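Local coordinates for flavodoxin (Fusobacterium nucleatum, PDB 6OHK), which binds flavin mononucleotide and probably serves as an electron donor to a number of redox enzymes, at residues F10-T15 against F37-G42; N41-I46 against A66-N71; I53-T58 against V88-Q93. The protein carries 1 engineered substitution. One frame throughout, in Å; residues are numbered along the deposited sequence.

Overall arrangement
All three contacts belong to one flavodoxin domain and run from its centre outward. Contact 3 is the core: strands 51-59 and 84-90 pair in parallel, every touching residue is buried, and the ends of the strands receive the ribityl chain and flavin. Contact 1, partly buried, pairs strands 7-11 and 34-38; F10 bonds through its backbone to I53 and V55 of contact 3, and the T13-T15 loop after strand 7-11 takes the FMN phosphate. Contact 2 continues from contact 1 through the shared N41 and G42, but holds a loop against helix 66-69 with side chains and a water in place of a strand ladder. W68 ties it inward through NE1 to V55 O.

Contact 1: F10-T15 against F37-G42; sequences FYATLT and FNVKNG. With FMN (flavin mononucleotide), chain B.
The rings of F10 and F37 lie side by side on one face of the parallel sheet of this flavodoxin fold, where strands 7-11 and 34-38 form the two arms of a beta-alpha-beta unit around helix 17-28. The rings are nearly parallel (6°) but slid apart, with centroids 4.5 Å apart and slight overlap: F37 CD1 sits over the rim of the F10 ring, 3.4 Å from F10 CZ. In both residues CG stands anti to the carbonyl carbon (chi1 -69° and -57°), which starts the two side chains in the same direction. V39 is a bump set against F10 and A12: CG1 meets F10 CB and the ring edge, CG2 lies 3.8 Å from A12 CB, and W68 of helix 66-69 lies against all three residues.

On the other face the Y11 ring leans across, with N38 CA beneath it 4.2 Å from the ring centroid, and the amide ND2 of N38 makes a weak hydrogen bond to Y11 OH. The backbones are laced by Y11 N to F37 O (3.0 Å) and V39 N to Y11 O (2.8 Å). Past the last rung N38 OD1 accepts from K40 N in an Asx turn and also from a water that accepts from T13 N, so this side-chain oxygen serves the turn directly and the start of the phosphate loop through the water. There the FMN phosphate is gripped by the backbone N of L14 and T15 at O2P, by T13 OG1 at O1P (2.7 Å), and by T15 OG1 at O3P (2.6 Å).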
# COMPACT_ATOMS: atom_id res chain seq x y z
N PHE A 10 3.93 -2.39 6.56
CA PHE A 10 5.07 -3.04 5.93
C PHE A 10 5.46 -2.25 4.70
O PHE A 10 4.60 -1.95 3.88
CB PHE A 10 4.69 -4.45 5.52
CG PHE A 10 4.46 -5.36 6.71
CD1 PHE A 10 3.25 -5.36 7.42
CD2 PHE A 10 5.47 -6.19 7.16
CE1 PHE A 10 3.10 -6.13 8.54
CE2 PHE A 10 5.31 -6.98 8.29
CZ PHE A 10 4.13 -6.94 8.96
N TYR A 11 6.73 -1.87 4.59
CA TYR A 11 7.18 -1.03 3.48
C TYR A 11 8.53 -1.50 2.98
O TYR A 11 9.24 -2.25 3.65
CB TYR A 11 7.23 0.46 3.89
CG TYR A 11 8.40 0.77 4.76
CD1 TYR A 11 8.36 0.54 6.12
CD2 TYR A 11 9.58 1.29 4.22
CE1 TYR A 11 9.47 0.80 6.92
CE2 TYR A 11 10.69 1.54 5.02
CZ TYR A 11 10.61 1.29 6.37
OH TYR A 11 11.78 1.57 7.13
N ALA A 12 8.91 -0.97 1.82
CA ALA A 12 10.26 -1.06 1.30
C ALA A 12 10.61 0.29 0.72
O ALA A 12 9.74 1.06 0.35
CB ALA A 12 10.36 -2.14 0.23
N THR A 13 11.91 0.54 0.57
CA THR A 13 12.38 1.80 -0.02
C THR A 13 13.72 1.59 -0.68
O THR A 13 14.54 0.82 -0.17
CB THR A 13 12.47 2.92 1.03
OG1 THR A 13 12.74 4.17 0.39
CG2 THR A 13 13.56 2.65 2.04
N LEU A 14 13.95 2.25 -1.82
CA LEU A 14 15.31 2.32 -2.37
C LEU A 14 16.00 3.62 -1.98
O LEU A 14 17.09 3.59 -1.40
CB LEU A 14 15.29 2.17 -3.89
CG LEU A 14 16.67 2.22 -4.55
CD1 LEU A 14 17.54 1.04 -4.15
CD2 LEU A 14 16.52 2.33 -6.07
N THR A 15 15.39 4.76 -2.28
CA THR A 15 16.02 6.04 -2.04
C THR A 15 15.42 6.86 -0.93
O THR A 15 15.83 8.03 -0.74
CB THR A 15 16.14 6.84 -3.34
OG1 THR A 15 14.90 6.90 -4.05
CG2 THR A 15 17.18 6.23 -4.27
N PHE A 37 7.41 -2.29 9.82
CA PHE A 37 8.42 -3.24 9.40
C PHE A 37 8.91 -2.90 8.01
O PHE A 37 8.11 -2.52 7.14
CB PHE A 37 7.82 -4.65 9.30
CG PHE A 37 7.19 -5.15 10.57
CD1 PHE A 37 5.89 -4.81 10.88
CD2 PHE A 37 7.90 -5.95 11.46
CE1 PHE A 37 5.28 -5.25 12.04
CE2 PHE A 37 7.29 -6.41 12.60
CZ PHE A 37 5.96 -6.07 12.89
N ASN A 38 10.21 -3.01 7.79
CA ASN A 38 10.83 -2.88 6.48
C ASN A 38 11.03 -4.27 5.94
O ASN A 38 11.74 -5.08 6.55
CB ASN A 38 12.16 -2.14 6.62
CG ASN A 38 12.82 -1.83 5.29
OD1 ASN A 38 12.73 -2.56 4.34
ND2 ASN A 38 13.54 -0.71 5.26
N VAL A 39 10.42 -4.57 4.80
CA VAL A 39 10.42 -5.93 4.27
C VAL A 39 11.78 -6.37 3.72
O VAL A 39 11.94 -7.54 3.36
CB VAL A 39 9.28 -6.19 3.27
CG1 VAL A 39 7.95 -5.97 3.97
CG2 VAL A 39 9.41 -5.36 2.02
N LYS A 40 12.78 -5.49 3.74
CA LYS A 40 14.14 -6.01 3.57
C LYS A 40 14.47 -7.01 4.66
O LYS A 40 15.41 -7.80 4.48
CB LYS A 40 15.17 -4.90 3.55
CG LYS A 40 15.47 -4.24 4.83
CD LYS A 40 16.35 -3.03 4.50
CE LYS A 40 16.88 -2.31 5.67
NZ LYS A 40 17.95 -1.33 5.24
N ASN A 41 13.76 -6.98 5.78
CA ASN A 41 13.93 -7.94 6.86
C ASN A 41 12.93 -9.07 6.80
O ASN A 41 12.79 -9.81 7.79
CB ASN A 41 13.83 -7.20 8.19
CG ASN A 41 14.92 -6.18 8.33
OD1 ASN A 41 16.12 -6.51 8.12
ND2 ASN A 41 14.57 -4.94 8.62
N GLY A 42 12.23 -9.22 5.69
CA GLY A 42 11.29 -10.31 5.49
C GLY A 42 9.84 -9.88 5.66
O GLY A 42 9.52 -8.74 5.99
N1 FMN B . 7.35 4.96 -10.79
C2 FMN B . 6.20 4.38 -11.33
O2 FMN B . 5.12 4.79 -11.07
N3 FMN B . 6.37 3.27 -12.23
C4 FMN B . 7.58 2.74 -12.60
O4 FMN B . 7.59 1.79 -13.36
C4A FMN B . 8.73 3.37 -12.06
N5 FMN B . 9.99 2.88 -12.42
C5A FMN B . 11.10 3.60 -11.89
C6 FMN B . 12.39 3.23 -12.32
C7 FMN B . 13.49 3.89 -11.83
C7M FMN B . 14.84 3.33 -12.32
C8 FMN B . 13.34 4.97 -10.98
C8M FMN B . 14.58 5.64 -10.43
C9 FMN B . 12.06 5.34 -10.55
C9A FMN B . 10.96 4.68 -11.03
N10 FMN B . 9.64 5.08 -10.57
C10 FMN B . 8.56 4.44 -11.15
C1' FMN B . 9.47 6.19 -9.64
C2' FMN B . 9.75 5.74 -8.17
O2' FMN B . 8.90 4.70 -7.76
C3' FMN B . 9.50 6.94 -7.24
O3' FMN B . 10.51 7.90 -7.51
C4' FMN B . 9.44 6.64 -5.74
O4' FMN B . 9.06 7.84 -5.07
C5' FMN B . 10.77 6.15 -5.18
O5' FMN B . 10.54 5.73 -3.85
P FMN B . 11.78 5.38 -2.88
O1P FMN B . 11.10 5.02 -1.58
O2P FMN B . 12.59 4.27 -3.44
O3P FMN B . 12.62 6.66 -2.76
O HOH W 1 13.52 -1.48 1.85

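Contact 2: N41-I46 against A66-N71; sequences NGVKEI and AAWMNN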
# COMPACT_ATOMS: atom_id res chain seq x y z
N ASN A 41 13.76 -6.98 5.78
CA ASN A 41 13.93 -7.94 6.86
C ASN A 41 12.93 -9.07 6.80
O ASN A 41 12.79 -9.81 7.79
CB ASN A 41 13.83 -7.20 8.19
CG ASN A 41 14.92 -6.18 8.33
OD1 ASN A 41 16.12 -6.51 8.12
ND2 ASN A 41 14.57 -4.94 8.62
N GLY A 42 12.23 -9.22 5.69
CA GLY A 42 11.29 -10.31 5.49
C GLY A 42 9.84 -9.88 5.66
O GLY A 42 9.52 -8.74 5.99
N VAL A 43 8.95 -10.85 5.43
CA VAL A 43 7.50 -10.63 5.48
C VAL A 43 6.80 -11.50 6.49
O VAL A 43 5.56 -11.50 6.55
CB VAL A 43 6.83 -10.76 4.10
CG1 VAL A 43 7.34 -9.73 3.15
CG2 VAL A 43 7.01 -12.19 3.55
N LYS A 44 7.52 -12.25 7.30
CA LYS A 44 6.80 -13.28 8.04
C LYS A 44 5.80 -12.68 9.02
O LYS A 44 4.75 -13.28 9.26
CB LYS A 44 7.74 -14.26 8.71
CG LYS A 44 8.57 -13.68 9.79
CD LYS A 44 9.51 -14.76 10.37
CE LYS A 44 10.55 -14.19 11.33
NZ LYS A 44 11.56 -13.26 10.68
N GLU A 45 6.07 -11.49 9.56
CA GLU A 45 5.17 -10.88 10.54
C GLU A 45 3.84 -10.45 9.96
O GLU A 45 2.94 -10.13 10.73
CB GLU A 45 5.83 -9.72 11.26
CG GLU A 45 7.04 -10.11 12.08
CD GLU A 45 8.35 -10.17 11.30
OE1 GLU A 45 8.39 -9.98 10.05
OE2 GLU A 45 9.38 -10.42 11.99
N ILE A 46 3.68 -10.42 8.64
CA ILE A 46 2.37 -10.10 8.08
C ILE A 46 1.31 -11.04 8.63
O ILE A 46 0.15 -10.66 8.80
CB ILE A 46 2.46 -10.11 6.54
CG1 ILE A 46 3.27 -8.90 6.09
CG2 ILE A 46 1.07 -10.16 5.88
CD1 ILE A 46 3.55 -8.74 4.59
N ALA A 66 12.30 -4.55 -4.96
CA ALA A 66 12.87 -5.90 -4.96
C ALA A 66 12.61 -6.64 -3.66
O ALA A 66 12.47 -7.86 -3.68
CB ALA A 66 14.37 -5.84 -5.22
N ALA A 67 12.61 -5.95 -2.52
CA ALA A 67 12.39 -6.67 -1.27
C ALA A 67 10.99 -7.24 -1.19
O ALA A 67 10.79 -8.29 -0.59
CB ALA A 67 12.66 -5.76 -0.08
N TRP A 68 9.99 -6.59 -1.80
CA TRP A 68 8.69 -7.21 -1.95
C TRP A 68 8.74 -8.32 -3.00
O TRP A 68 8.25 -9.43 -2.74
CB TRP A 68 7.63 -6.17 -2.36
CG TRP A 68 7.10 -5.32 -1.28
CD1 TRP A 68 7.28 -3.98 -1.12
CD2 TRP A 68 6.28 -5.75 -0.20
NE1 TRP A 68 6.59 -3.54 -0.01
CE2 TRP A 68 5.97 -4.62 0.57
CE3 TRP A 68 5.77 -6.99 0.18
CZ2 TRP A 68 5.15 -4.69 1.67
CZ3 TRP A 68 4.96 -7.06 1.28
CH2 TRP A 68 4.67 -5.92 2.03
N MET A 69 9.31 -8.05 -4.17
CA MET A 69 9.30 -9.05 -5.24
C MET A 69 9.97 -10.34 -4.79
O MET A 69 9.48 -11.44 -5.10
CB MET A 69 9.97 -8.49 -6.50
CG MET A 69 9.32 -7.24 -7.06
SD MET A 69 7.57 -7.44 -7.53
CE MET A 69 7.69 -8.55 -8.91
N ASN A 70 11.05 -10.23 -4.04
CA ASN A 70 11.76 -11.42 -3.61
C ASN A 70 10.97 -12.22 -2.59
O ASN A 70 11.28 -13.41 -2.36
CB ASN A 70 13.10 -11.02 -2.99
CG ASN A 70 14.09 -10.55 -4.01
OD1 ASN A 70 13.95 -10.80 -5.19
ND2 ASN A 70 15.09 -9.81 -3.55
N ASN A 71 9.97 -11.62 -1.96
CA ASN A 71 9.17 -12.24 -0.92
C ASN A 71 7.78 -12.61 -1.38
O ASN A 71 6.95 -12.97 -0.54
CB ASN A 71 9.11 -11.32 0.29
CG ASN A 71 10.33 -11.45 1.13
OD1 ASN A 71 10.55 -12.53 1.68
ND2 ASN A 71 11.10 -10.40 1.27
O HOH W 2 10.13 -13.34 4.50
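N71 lays its side chain alongside V43, the two running in opposite senses, where the loop after strand 34-38 meets the end of the short helix 66-69. Its CB touches both methyls of V43, nearer to CG1 at 3.7 Å than to CG2 at 4.0 Å. CG follows the same course: anti to the carbonyl carbon (chi1 -81°), it stays within van der Waals range of V43 CG1. At the tip the amide divides its work. OD1 passes by V43 CG2 and accepts from a water at 3.0 Å, which in turn accepts from V43 N and so joins the two segments. ND2 turns back to helix 66-69 and donates to A67 O at 2.8 Å, with the oxygen close to the amide plane and the bond fairly straight (158°); this fixes the amide rotation. N71 stands right before helix 72-77, yet its side chain makes no capping bond there.

The apolar half of the contact is built on W68. Its CB starts away from the loop, but the six-membered ring swings back, and CZ3 receives V43 CG1 and I46 CD1, each 4.0 Å from it. I46 approaches at the ring edge, near its plane, with CD1 extended anti to CA (chi2 177°). F10 of strand 7-11 also touches I46 and W68.

Direct contact between loop and helix is thus by van der Waals packing, and the polar link depends on the bridging water; N71 ND2 donates to A67 O and the W68 indole N-H to V55 O of strand 51-59, so neither bond is directed at the loop.

Contact 3: I53-T58 against V88-Q93; sequences ILVTPT and VGLGNQ. With FMN (flavin mononucleotide), chain B.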
# COMPACT_ATOMS: atom_id res chain seq x y z
N ILE A 53 -1.32 -2.37 6.34
CA ILE A 53 -1.02 -1.37 5.32
C ILE A 53 0.29 -1.78 4.67
O ILE A 53 1.32 -1.87 5.36
CB ILE A 53 -0.92 0.03 5.93
CG1 ILE A 53 -2.24 0.44 6.57
CG2 ILE A 53 -0.45 1.04 4.87
CD1 ILE A 53 -2.18 1.74 7.36
N LEU A 54 0.26 -2.06 3.38
CA LEU A 54 1.43 -2.52 2.63
C LEU A 54 1.81 -1.43 1.64
O LEU A 54 0.96 -0.97 0.88
CB LEU A 54 1.13 -3.82 1.87
CG LEU A 54 0.42 -4.91 2.66
CD1 LEU A 54 0.27 -6.14 1.77
CD2 LEU A 54 1.11 -5.28 3.96
N VAL A 55 3.06 -1.00 1.68
CA VAL A 55 3.53 0.19 0.97
C VAL A 55 4.72 -0.17 0.10
O VAL A 55 5.68 -0.79 0.57
CB VAL A 55 3.96 1.28 1.98
CG1 VAL A 55 4.30 2.56 1.24
CG2 VAL A 55 2.91 1.50 3.06
N THR A 56 4.68 0.23 -1.16
CA THR A 56 5.84 0.03 -2.03
C THR A 56 5.98 1.15 -3.05
O THR A 56 4.99 1.57 -3.64
CB THR A 56 5.80 -1.33 -2.75
OG1 THR A 56 7.05 -1.55 -3.44
CG2 THR A 56 4.63 -1.43 -3.73
N PRO A 57 7.21 1.61 -3.31
CA PRO A 57 7.48 2.32 -4.56
C PRO A 57 7.49 1.36 -5.73
O PRO A 57 7.47 0.14 -5.58
CB PRO A 57 8.86 2.91 -4.30
CG PRO A 57 9.54 1.85 -3.45
CD PRO A 57 8.44 1.33 -2.54
N THR A 58 7.54 1.90 -6.93
CA THR A 58 7.50 1.12 -8.16
C THR A 58 8.84 1.26 -8.87
O THR A 58 9.38 2.37 -8.99
CB THR A 58 6.42 1.66 -9.06
OG1 THR A 58 5.26 1.96 -8.29
CG2 THR A 58 6.14 0.77 -10.24
N VAL A 88 -0.57 0.98 -0.55
CA VAL A 88 -0.05 2.31 -0.90
C VAL A 88 1.06 2.14 -1.91
O VAL A 88 2.03 1.43 -1.64
CB VAL A 88 0.47 3.06 0.34
CG1 VAL A 88 0.94 4.47 -0.06
CG2 VAL A 88 -0.63 3.14 1.41
N GLY A 89 0.96 2.83 -3.04
CA GLY A 89 2.03 2.88 -4.01
C GLY A 89 2.63 4.27 -4.08
O GLY A 89 1.94 5.27 -3.88
N LEU A 90 3.92 4.32 -4.39
CA LEU A 90 4.61 5.56 -4.79
C LEU A 90 5.13 5.36 -6.20
O LEU A 90 5.61 4.27 -6.54
CB LEU A 90 5.80 5.83 -3.92
CG LEU A 90 5.53 6.43 -2.55
CD1 LEU A 90 5.13 5.37 -1.56
CD2 LEU A 90 6.79 7.08 -2.07
N GLY A 91 4.99 6.40 -7.01
CA GLY A 91 5.49 6.33 -8.38
C GLY A 91 5.59 7.71 -8.99
O GLY A 91 5.52 8.73 -8.31
N ASN A 92 5.77 7.73 -10.32
CA ASN A 92 5.86 8.97 -11.09
C ASN A 92 4.94 8.81 -12.30
O ASN A 92 5.25 8.07 -13.22
CB ASN A 92 7.31 9.22 -11.51
CG ASN A 92 7.46 10.47 -12.36
OD1 ASN A 92 6.54 10.90 -13.04
ND2 ASN A 92 8.63 11.07 -12.31
N GLN A 93 3.79 9.48 -12.26
CA GLN A 93 2.76 9.17 -13.25
C GLN A 93 3.11 9.71 -14.63
O GLN A 93 2.57 9.20 -15.62
CB GLN A 93 1.41 9.73 -12.78
CG GLN A 93 1.35 11.27 -12.77
CD GLN A 93 0.28 11.77 -11.84
OE1 GLN A 93 -0.88 11.99 -12.26
NE2 GLN A 93 0.63 11.94 -10.58
N1 FMN B . 7.35 4.96 -10.79
C2 FMN B . 6.20 4.38 -11.33
O2 FMN B . 5.12 4.79 -11.07
N3 FMN B . 6.37 3.27 -12.23
C4 FMN B . 7.58 2.74 -12.60
O4 FMN B . 7.59 1.79 -13.36
C4A FMN B . 8.73 3.37 -12.06
N5 FMN B . 9.99 2.88 -12.42
C5A FMN B . 11.10 3.60 -11.89
C6 FMN B . 12.39 3.23 -12.32
C7 FMN B . 13.49 3.89 -11.83
C7M FMN B . 14.84 3.33 -12.32
C8 FMN B . 13.34 4.97 -10.98
C8M FMN B . 14.58 5.64 -10.43
C9 FMN B . 12.06 5.34 -10.55
C9A FMN B . 10.96 4.68 -11.03
N10 FMN B . 9.64 5.08 -10.57
C10 FMN B . 8.56 4.44 -11.15
C1' FMN B . 9.47 6.19 -9.64
C2' FMN B . 9.75 5.74 -8.17
O2' FMN B . 8.90 4.70 -7.76
C3' FMN B . 9.50 6.94 -7.24
O3' FMN B . 10.51 7.90 -7.51
C4' FMN B . 9.44 6.64 -5.74
O4' FMN B . 9.06 7.84 -5.07
C5' FMN B . 10.77 6.15 -5.18
O5' FMN B . 10.54 5.73 -3.85
P FMN B . 11.78 5.38 -2.88
O1P FMN B . 11.10 5.02 -1.58
O2P FMN B . 12.59 4.27 -3.44
O3P FMN B . 12.62 6.66 -2.76
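V88 lies side by side with V55, its CB set in the notch between V55 CG1 and CG2 at 4.0 Å from each, on one face of the central parallel sheet of the flavodoxin fold. The two valines share a rotamer, each with CG1 anti to the backbone N (chi1 -178° and -174°), so their branches run in the same direction. The row continues both ways: I53 CG2 crosses to V88 CG2, L90 CD1 reaches V55 CG1 at 4.1 Å, and P57 packs CB to CB against L90. Helix 154-166 lies over the I53 and V88 end of this face, whereas T18 of helix 17-28 meets V55, P57 and L90. The T56 side chain turns to the opposite face, where its partner in the ladder, G89, carries no side chain.

Beneath the side chains, strands 51-59 and 84-90 are bonded from L54 O to V88 N, V88 O to T56 N, and T56 O to L90 N. A side chain also joins in: T58 OG1 donates to L90 O at 2.9 Å, tilted out of the carbonyl plane.

Beyond it the C-terminal ends of the strands, the usual cofactor site of such folds, receive FMN. T58 grips the ribityl O2' with its main chain, accepting at O (2.7 Å) and donating from N (3.2 Å), while its CG2, anti to the backbone N, presses on flavin N3 and C4. P57 CB lies against O5' near the phosphate. G91 has no side chain, and the flavin closes in on its backbone: O2 comes within 3.1 Å of G91 CA. N92 OD1 is held by A95 N and N149 ND2, and the backbone N of N92 is shared by two acceptors on the pyrimidine ring, O2 at 3.1 Å and N1 at 3.2 Å.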